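Local coordinates for major capsid protein (Faustovirus, PDB 5J7O) that is a double jelly-roll major capsid protein that assembles as trimers and probably builds the capsid shell of this large double-stranded DNA virus, at residues Tyr177-Leu185 with Gly221-Glu229. Numbering follows the deposited sequence.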
ATOM      1  N   TYR B 177     -10.295   7.945  19.893  1.00 34.02           N
ATOM      2  CA  TYR B 177      -9.021   8.617  20.094  1.00 33.37           C
ATOM      3  C   TYR B 177      -8.669   9.459  18.874  1.00 35.21           C
ATOM      4  O   TYR B 177      -9.072   9.159  17.746  1.00 35.66           O
ATOM      5  CB  TYR B 177      -7.905   7.606  20.373  1.00 31.96           C
ATOM      6  CG  TYR B 177      -7.862   7.139  21.810  1.00 31.45           C
ATOM      7  CD1 TYR B 177      -8.578   6.020  22.220  1.00 29.99           C
ATOM      8  CD2 TYR B 177      -7.121   7.828  22.760  1.00 30.79           C
ATOM      9  CE1 TYR B 177      -8.548   5.596  23.540  1.00 31.17           C
ATOM     10  CE2 TYR B 177      -7.085   7.412  24.081  1.00 30.99           C
ATOM     11  CZ  TYR B 177      -7.800   6.297  24.464  1.00 31.44           C
ATOM     12  OH  TYR B 177      -7.765   5.884  25.777  1.00 30.47           O
ATOM     13  N   CYS B 178      -7.919  10.530  19.112  1.00 35.94           N
ATOM     14  CA  CYS B 178      -7.378  11.295  18.003  1.00 33.15           C
ATOM     15  C   CYS B 178      -6.401  10.431  17.210  1.00 31.56           C
ATOM     16  O   CYS B 178      -5.903   9.410  17.691  1.00 31.35           O
ATOM     17  CB  CYS B 178      -6.685  12.553  18.511  1.00 33.63           C
ATOM     18  SG  CYS B 178      -5.134  12.247  19.381  1.00 36.25           S
ATOM     19  N   GLU B 179      -6.162  10.825  15.963  1.00 31.46           N
ATOM     20  CA  GLU B 179      -5.209  10.093  15.142  1.00 31.16           C
ATOM     21  C   GLU B 179      -3.806  10.258  15.707  1.00 28.29           C
ATOM     22  O   GLU B 179      -3.419  11.343  16.152  1.00 23.53           O
ATOM     23  CB  GLU B 179      -5.266  10.567  13.693  1.00 32.64           C
ATOM     24  CG  GLU B 179      -6.478  10.049  12.938  1.00 34.15           C
ATOM     25  CD  GLU B 179      -6.369  10.256  11.444  1.00 37.41           C
ATOM     26  OE1 GLU B 179      -5.748  11.255  11.026  1.00 37.40           O
ATOM     27  OE2 GLU B 179      -6.897   9.414  10.687  1.00 39.62           O
ATOM     28  N   TYR B 180      -3.059   9.159  15.705  1.00 25.96           N
ATOM     29  CA  TYR B 180      -1.718   9.101  16.274  1.00 27.81           C
ATOM     30  C   TYR B 180      -1.695   9.605  17.720  1.00 31.17           C
ATOM     31  O   TYR B 180      -1.006  10.579  18.036  1.00 32.59           O
ATOM     32  CB  TYR B 180      -0.738   9.879  15.408  1.00 25.81           C
ATOM     33  CG  TYR B 180      -0.739   9.382  13.982  1.00 26.18           C
ATOM     34  CD1 TYR B 180      -0.095   8.201  13.646  1.00 27.78           C
ATOM     35  CD2 TYR B 180      -1.408  10.073  12.980  1.00 24.87           C
ATOM     36  CE1 TYR B 180      -0.098   7.728  12.351  1.00 28.99           C
ATOM     37  CE2 TYR B 180      -1.417   9.606  11.679  1.00 27.21           C
ATOM     38  CZ  TYR B 180      -0.760   8.433  11.371  1.00 29.73           C
ATOM     39  OH  TYR B 180      -0.762   7.960  10.080  1.00 32.38           O
ATOM     40  N   PRO B 181      -2.436   8.952  18.627  1.00 29.67           N
ATOM     41  CA  PRO B 181      -2.493   9.451  20.010  1.00 29.46           C
ATOM     42  C   PRO B 181      -1.141   9.454  20.694  1.00 30.79           C
ATOM     43  O   PRO B 181      -0.859  10.351  21.496  1.00 33.69           O
ATOM     44  CB  PRO B 181      -3.474   8.486  20.696  1.00 30.59           C
ATOM     45  CG  PRO B 181      -4.141   7.720  19.588  1.00 31.15           C
ATOM     46  CD  PRO B 181      -3.163   7.684  18.465  1.00 29.82           C
ATOM     47  N   GLY B 182      -0.291   8.473  20.392  1.00 31.18           N
ATOM     48  CA  GLY B 182       1.019   8.435  21.014  1.00 32.14           C
ATOM     49  C   GLY B 182       1.892   9.603  20.612  1.00 32.43           C
ATOM     50  O   GLY B 182       2.818   9.970  21.335  1.00 32.73           O
ATOM     51  N   LEU B 183       1.604  10.212  19.461  1.00 32.10           N
ATOM     52  CA  LEU B 183       2.393  11.359  19.035  1.00 33.18           C
ATOM     53  C   LEU B 183       1.915  12.644  19.697  1.00 33.37           C
ATOM     54  O   LEU B 183       2.735  13.495  20.058  1.00 32.56           O
ATOM     55  CB  LEU B 183       2.352  11.493  17.514  1.00 32.45           C
ATOM     56  CG  LEU B 183       2.966  10.335  16.730  1.00 32.07           C
ATOM     57  CD1 LEU B 183       3.043  10.671  15.253  1.00 31.06           C
ATOM     58  CD2 LEU B 183       4.342   9.985  17.278  1.00 31.57           C
ATOM     59  N   ARG B 184       0.600  12.806  19.867  1.00 32.82           N
ATOM     60  CA  ARG B 184       0.093  14.011  20.512  1.00 32.41           C
ATOM     61  C   ARG B 184       0.204  13.940  22.027  1.00 35.50           C
ATOM     62  O   ARG B 184       0.311  14.982  22.682  1.00 37.64           O
ATOM     63  CB  ARG B 184      -1.365  14.262  20.122  1.00 30.62           C
ATOM     64  CG  ARG B 184      -1.767  15.720  20.253  1.00 30.66           C
ATOM     65  CD  ARG B 184      -3.235  15.957  19.950  1.00 28.95           C
ATOM     66  NE  ARG B 184      -3.497  17.380  19.752  1.00 30.70           N
ATOM     67  CZ  ARG B 184      -4.708  17.922  19.678  1.00 30.99           C
ATOM     68  NH1 ARG B 184      -5.787  17.161  19.796  1.00 32.07           N
ATOM     69  NH2 ARG B 184      -4.839  19.228  19.494  1.00 32.93           N
ATOM     70  N   LEU B 185       0.180  12.730  22.593  1.00 35.40           N
ATOM     71  CA  LEU B 185       0.167  12.581  24.045  1.00 37.48           C
ATOM     72  C   LEU B 185       1.369  13.261  24.686  1.00 39.91           C
ATOM     73  O   LEU B 185       1.256  13.847  25.769  1.00 39.41           O
ATOM     74  CB  LEU B 185       0.134  11.101  24.420  1.00 36.31           C
ATOM     75  CG  LEU B 185       0.052  10.806  25.917  1.00 36.81           C
ATOM     76  CD1 LEU B 185      -1.299  11.230  26.470  1.00 37.51           C
ATOM     77  CD2 LEU B 185       0.312   9.338  26.191  1.00 35.39           C
ATOM     78  N   GLY B 221       4.089  -1.627  12.213  1.00 34.28           N
ATOM     79  CA  GLY B 221       4.580  -1.631  13.581  1.00 32.90           C
ATOM     80  C   GLY B 221       4.607  -0.244  14.191  1.00 33.50           C
ATOM     81  O   GLY B 221       4.308  -0.071  15.375  1.00 36.98           O
ATOM     82  N   TRP B 222       4.961   0.764  13.391  1.00 32.05           N
ATOM     83  CA  TRP B 222       4.979   2.142  13.875  1.00 29.59           C
ATOM     84  C   TRP B 222       3.593   2.581  14.334  1.00 28.51           C
ATOM     85  O   TRP B 222       3.439   3.161  15.415  1.00 28.76           O
ATOM     86  CB  TRP B 222       5.511   3.065  12.778  1.00 27.59           C
ATOM     87  CG  TRP B 222       5.391   4.535  13.065  1.00 26.75           C
ATOM     88  CD1 TRP B 222       4.519   5.411  12.488  1.00 27.97           C
ATOM     89  CD2 TRP B 222       6.180   5.302  13.983  1.00 27.22           C
ATOM     90  NE1 TRP B 222       4.711   6.674  12.993  1.00 28.24           N
ATOM     91  CE2 TRP B 222       5.725   6.633  13.915  1.00 28.37           C
ATOM     92  CE3 TRP B 222       7.222   4.991  14.862  1.00 27.10           C
ATOM     93  CZ2 TRP B 222       6.276   7.651  14.689  1.00 29.04           C
ATOM     94  CZ3 TRP B 222       7.768   6.004  15.629  1.00 27.30           C
ATOM     95  CH2 TRP B 222       7.296   7.317  15.537  1.00 27.32           C
ATOM     96  N   LYS B 223       2.567   2.303  13.525  1.00 27.77           N
ATOM     97  CA  LYS B 223       1.206   2.675  13.897  1.00 27.42           C
ATOM     98  C   LYS B 223       0.768   1.970  15.175  1.00 28.89           C
ATOM     99  O   LYS B 223       0.090   2.568  16.021  1.00 27.81           O
ATOM    100  CB  LYS B 223       0.241   2.359  12.755  1.00 25.48           C
ATOM    101  CG  LYS B 223       0.339   3.315  11.578  1.00 26.16           C
ATOM    102  CD  LYS B 223      -0.708   2.998  10.523  1.00 25.07           C
ATOM    103  CE  LYS B 223      -0.764   4.082   9.459  1.00 24.72           C
ATOM    104  NZ  LYS B 223      -1.763   3.769   8.399  1.00 26.50           N
ATOM    105  N   ARG B 224       1.147   0.701  15.339  1.00 31.00           N
ATOM    106  CA  ARG B 224       0.765  -0.026  16.545  1.00 32.93           C
ATOM    107  C   ARG B 224       1.494   0.500  17.775  1.00 32.19           C
ATOM    108  O   ARG B 224       0.957   0.433  18.886  1.00 36.53           O
ATOM    109  CB  ARG B 224       1.029  -1.522  16.368  1.00 34.32           C
ATOM    110  CG  ARG B 224       0.216  -2.171  15.259  1.00 34.25           C
ATOM    111  CD  ARG B 224      -0.017  -3.648  15.535  1.00 34.92           C
ATOM    112  NE  ARG B 224      -0.853  -4.272  14.513  1.00 36.31           N
ATOM    113  CZ  ARG B 224      -0.464  -5.278  13.736  1.00 36.30           C
ATOM    114  NH1 ARG B 224       0.750  -5.791  13.868  1.00 37.78           N
ATOM    115  NH2 ARG B 224      -1.296  -5.779  12.833  1.00 35.94           N
ATOM    116  N   LEU B 225       2.708   1.027  17.601  1.00 28.87           N
ATOM    117  CA  LEU B 225       3.447   1.572  18.736  1.00 28.48           C
ATOM    118  C   LEU B 225       2.769   2.816  19.295  1.00 29.19           C
ATOM    119  O   LEU B 225       2.730   3.014  20.516  1.00 28.12           O
ATOM    120  CB  LEU B 225       4.884   1.893  18.325  1.00 26.18           C
ATOM    121  CG  LEU B 225       5.829   0.717  18.081  1.00 26.35           C
ATOM    122  CD1 LEU B 225       7.167   1.211  17.549  1.00 27.56           C
ATOM    123  CD2 LEU B 225       6.019  -0.088  19.354  1.00 25.90           C
ATOM    124  N   ILE B 226       2.221   3.664  18.423  1.00 29.19           N
ATOM    125  CA  ILE B 226       1.666   4.947  18.831  1.00 29.76           C
ATOM    126  C   ILE B 226       0.141   4.927  18.877  1.00 29.31           C
ATOM    127  O   ILE B 226      -0.484   5.985  18.982  1.00 30.40           O
ATOM    128  CB  ILE B 226       2.171   6.076  17.920  1.00 31.45           C
ATOM    129  CG1 ILE B 226       1.815   5.779  16.462  1.00 32.38           C
ATOM    130  CG2 ILE B 226       3.674   6.250  18.079  1.00 29.92           C
ATOM    131  CD1 ILE B 226       2.454   6.726  15.477  1.00 34.77           C
ATOM    132  N   GLY B 227      -0.472   3.749  18.791  1.00 30.82           N
ATOM    133  CA  GLY B 227      -1.903   3.634  18.999  1.00 31.83           C
ATOM    134  C   GLY B 227      -2.779   4.031  17.834  1.00 34.52           C
ATOM    135  O   GLY B 227      -3.955   4.344  18.042  1.00 39.13           O
ATOM    136  N   GLN B 228      -2.250   4.033  16.614  1.00 32.94           N
ATOM    137  CA  GLN B 228      -3.054   4.287  15.426  1.00 32.95           C
ATOM    138  C   GLN B 228      -3.598   2.966  14.899  1.00 33.60           C
ATOM    139  O   GLN B 228      -2.856   1.987  14.779  1.00 32.08           O
ATOM    140  CB  GLN B 228      -2.227   4.994  14.351  1.00 32.51           C
ATOM    141  CG  GLN B 228      -2.945   5.175  13.017  1.00 32.32           C
ATOM    142  CD  GLN B 228      -4.046   6.220  13.073  1.00 34.42           C
ATOM    143  OE1 GLN B 228      -4.153   6.979  14.037  1.00 33.80           O
ATOM    144  NE2 GLN B 228      -4.870   6.264  12.032  1.00 36.04           N
ATOM    145  N   GLU B 229      -4.893   2.940  14.595  1.00 35.44           N
ATOM    146  CA  GLU B 229      -5.515   1.723  14.096  1.00 36.85           C
ATOM    147  C   GLU B 229      -4.920   1.337  12.745  1.00 36.33           C
ATOM    148  O   GLU B 229      -4.459   2.185  11.976  1.00 37.03           O
ATOM    149  CB  GLU B 229      -7.029   1.902  13.980  1.00 39.50           C
ATOM    150  CG  GLU B 229      -7.460   2.972  12.989  1.00 42.99           C
ATOM    151  CD  GLU B 229      -8.944   3.277  13.071  1.00 48.21           C
ATOM    152  OE1 GLU B 229      -9.624   2.700  13.946  1.00 50.03           O
ATOM    153  OE2 GLU B 229      -9.429   4.096  12.264  1.00 52.05           O
TER
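Tyr180, the N-cap of helix 181-185, gives its backbone N-H to Gln228 OE1 at 3.0 Å, nearly straight at 165°, though the donor is tilted from the amide's carbonyl plane. Two residues on, Gly182 N, in the first turn of its helix, donates to Ile226 O at 2.9 Å. The Gln228 side chain gets to its donor by bending at chi2 (72°), and that bend also lays the amide over one face of the Tyr180 ring, planes 22° apart, with OE1 above the ring centre. Tyr180 is thus held twice, through its backbone N and over its ring.

Backbones come very close where Gly182, lacking a side chain, sits right against Ile226. Ile226 leaves helical phi/psi first and Gly227, with positive phi, carries the turn on, while Gln228 N bonds back to Lys223 O, the six-to-one bond of a Schellman-type end. Pro181 fits into this turn, its CD 3.2 Å from Ile226 O and also near Gly227 O.

Residues 177-185 join strands 170-177 and 186-193 of the double jelly-roll; the chain leaving helix 216-225, the second of two helices inserted after strand 196-202, packs against them.

Apolar packing fills the side nearer Trp222. Ile226 CD1 is the hub: it meets the edge of the Tyr180 ring at CD1, 3.5 Å away, touches Leu183 CG at 3.9 Å, and lies over the rim of one Trp222 face. Leu183 sends CD2 to within 4.0 Å of Trp222 CZ2, the two side chains crossing at about a right angle. Asn210 of helix 203-212 accepts from Trp222 NE1, and Trp551 of a second subunit meets the indole, bringing this packing up to the trimer interface.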